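Local coordinates for protein alpha-2,3-sialyltransferase (PDB 2P2V) that probably transfers sialic acid from a CMP-linked donor to an acceptor sugar through an alpha-2,3 linkage, this chain being the sialyltransferase part of a longer membrane protein, at residues 26-31 against 169-173. Coordinates in Å, arbitrary orientation, origin at the centre of the assembly. Residues are numbered along the deposited sequence.
Sequences GNGPSL and CGIDF. With CSF (cytidine-5'-monophosphate-3-fluoro-N-acetyl-neuraminic acid), chain O.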
# COMPACT_ATOMS: atom_id res chain seq x y z
N GLY A 26 21.20 -24.34 17.72
CA GLY A 26 22.03 -24.17 16.52
C GLY A 26 22.37 -25.55 16.01
O GLY A 26 21.89 -26.58 16.52
N ASN A 27 23.22 -25.59 14.98
CA ASN A 27 23.59 -26.87 14.42
C ASN A 27 25.09 -27.15 14.59
O ASN A 27 25.65 -27.90 13.81
CB ASN A 27 23.18 -26.93 12.93
CG ASN A 27 21.67 -26.77 12.74
OD1 ASN A 27 20.86 -27.41 13.42
ND2 ASN A 27 21.31 -25.88 11.84
N GLY A 28 25.70 -26.55 15.60
CA GLY A 28 27.09 -26.82 15.97
C GLY A 28 27.29 -28.21 16.55
O GLY A 28 26.31 -28.93 16.86
N PRO A 29 28.57 -28.60 16.74
CA PRO A 29 28.89 -29.96 17.19
C PRO A 29 28.23 -30.28 18.54
O PRO A 29 27.86 -31.42 18.78
CB PRO A 29 30.40 -29.94 17.36
CG PRO A 29 30.86 -28.82 16.54
CD PRO A 29 29.77 -27.79 16.55
N SER A 30 28.04 -29.27 19.38
CA SER A 30 27.52 -29.49 20.71
C SER A 30 26.07 -29.93 20.72
O SER A 30 25.51 -30.26 21.77
CB SER A 30 27.68 -28.23 21.55
OG SER A 30 26.81 -27.22 21.11
N LEU A 31 25.42 -29.93 19.56
CA LEU A 31 24.07 -30.50 19.49
C LEU A 31 24.12 -31.99 19.89
O LEU A 31 23.16 -32.53 20.44
CB LEU A 31 23.51 -30.35 18.07
CG LEU A 31 22.17 -30.94 17.68
CD1 LEU A 31 21.00 -30.13 18.33
CD2 LEU A 31 22.09 -31.03 16.15
N CYS A 169 21.66 -24.54 22.82
CA CYS A 169 22.53 -25.63 22.50
C CYS A 169 22.88 -25.55 21.03
O CYS A 169 22.22 -24.83 20.26
CB CYS A 169 21.91 -26.99 22.84
SG CYS A 169 20.36 -27.38 21.99
N GLY A 170 23.89 -26.31 20.64
CA GLY A 170 24.36 -26.30 19.25
C GLY A 170 24.90 -24.95 18.82
O GLY A 170 25.11 -24.68 17.62
N ILE A 171 25.17 -24.08 19.79
CA ILE A 171 25.84 -22.80 19.52
C ILE A 171 27.34 -22.84 19.93
O ILE A 171 27.67 -22.91 21.11
CB ILE A 171 25.01 -21.61 20.10
CG1 ILE A 171 23.73 -21.45 19.25
CG2 ILE A 171 25.83 -20.32 20.06
CD1 ILE A 171 22.65 -20.52 19.82
N ASP A 172 28.23 -22.85 18.95
CA ASP A 172 29.67 -23.12 19.19
C ASP A 172 30.60 -22.13 18.48
O ASP A 172 31.82 -22.35 18.39
CB ASP A 172 29.99 -24.55 18.75
CG ASP A 172 29.26 -25.59 19.59
OD1 ASP A 172 29.58 -25.71 20.79
OD2 ASP A 172 28.36 -26.26 19.05
N PHE A 173 29.98 -21.06 17.96
CA PHE A 173 30.69 -19.92 17.38
C PHE A 173 31.73 -20.29 16.33
O PHE A 173 32.68 -19.56 16.13
CB PHE A 173 31.34 -19.08 18.48
CG PHE A 173 30.40 -18.65 19.55
CD1 PHE A 173 30.57 -19.10 20.84
CD2 PHE A 173 29.36 -17.78 19.26
CE1 PHE A 173 29.72 -18.70 21.84
CE2 PHE A 173 28.49 -17.37 20.24
CZ PHE A 173 28.68 -17.82 21.55
C5A CSF O . 25.83 -19.60 7.01
C4A CSF O . 26.43 -19.33 8.38
C2A CSF O . 24.11 -19.55 9.45
O6A CSF O . 23.66 -19.91 8.13
C6A CSF O . 24.60 -20.50 7.20
C3A CSF O . 25.39 -18.72 9.34
O4A CSF O . 27.48 -18.38 8.24
N5A CSF O . 26.86 -20.31 6.23
C7A CSF O . 23.84 -20.72 5.89
C8A CSF O . 22.61 -21.59 6.12
C9A CSF O . 21.77 -21.75 4.84
O9A CSF O . 20.66 -22.66 5.03
O8A CSF O . 23.04 -22.88 6.67
O7A CSF O . 23.51 -19.44 5.32
C1A CSF O . 23.10 -18.62 10.11
OBA CSF O . 23.47 -18.01 11.15
OAA CSF O . 21.95 -18.51 9.59
O1A CSF O . 24.27 -20.63 10.40
O2A CSF O . 25.88 -22.46 10.01
N1 CSF O . 26.35 -22.62 14.98
C2 CSF O . 27.46 -22.29 15.82
N3 CSF O . 28.67 -22.90 15.65
C4 CSF O . 28.81 -23.85 14.70
C5 CSF O . 27.73 -24.20 13.87
C6 CSF O . 26.50 -23.56 14.03
C3' CSF O . 24.11 -20.53 13.54
C2' CSF O . 24.99 -20.49 14.77
C1' CSF O . 25.04 -21.96 15.19
O4' CSF O . 23.99 -22.68 14.50
C4' CSF O . 23.24 -21.77 13.69
PA CSF O . 24.40 -22.23 10.17
O5' CSF O . 24.01 -22.84 11.63
C5' CSF O . 22.86 -22.42 12.36
O3' CSF O . 23.26 -19.39 13.50
O2' CSF O . 24.37 -19.69 15.81
N4 CSF O . 30.01 -24.49 14.53
O2 CSF O . 27.32 -21.38 16.69
O3A CSF O . 23.39 -22.80 9.22
C10 CSF O . 26.91 -20.09 4.90
O10 CSF O . 26.12 -19.34 4.31
C11 CSF O . 27.99 -20.84 4.16
F3A CSF O . 25.03 -17.47 8.90
O HOH W 1 26.23 -24.93 22.63
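The carboxylate of Asp172 overlaps the turn from Gly28 to Ser30, its OD2 accepting hydrogen bonds from Ser30 N (3.0 Å) and Ser30 OG (2.8 Å). Aspartate suits this place because one oxygen can hold both the backbone and the hydroxyl at the start of the 3-10 segment that begins at Pro29; serine, in the p rotamer, supplies the second donor. A water bridges Ser30 OG and Ile171 O. Backbone hydrogen bonds complete the join: Gly26 N to Cys169 O and Gly28 N to Gly170 O, both 2.8 Å. Glycines permit this closeness: a CB on Gly26 or Gly28 would strike Gly170 O, one on Gly170 would strike Gly26 O, and Gly170 also has positive phi. Together the loops line part of the nucleotide end of the pocket that holds the donor analogue CSF. Asn27 N donates a hydrogen bond to O4' of the CSF ribose (3.0 Å), while Asp172 N (2.8 Å) and Phe173 N (3.0 Å) both donate to O2 of its cytosine, and Gly28 CA lies 3.4 Å from C5 of that base. The loops follow the adjacent parallel strands 21-25 and 165-169; Asn27 ND2 reaches across to Cys48 O at the end of strand 44-48, and Phe173 packs against helix 207-221.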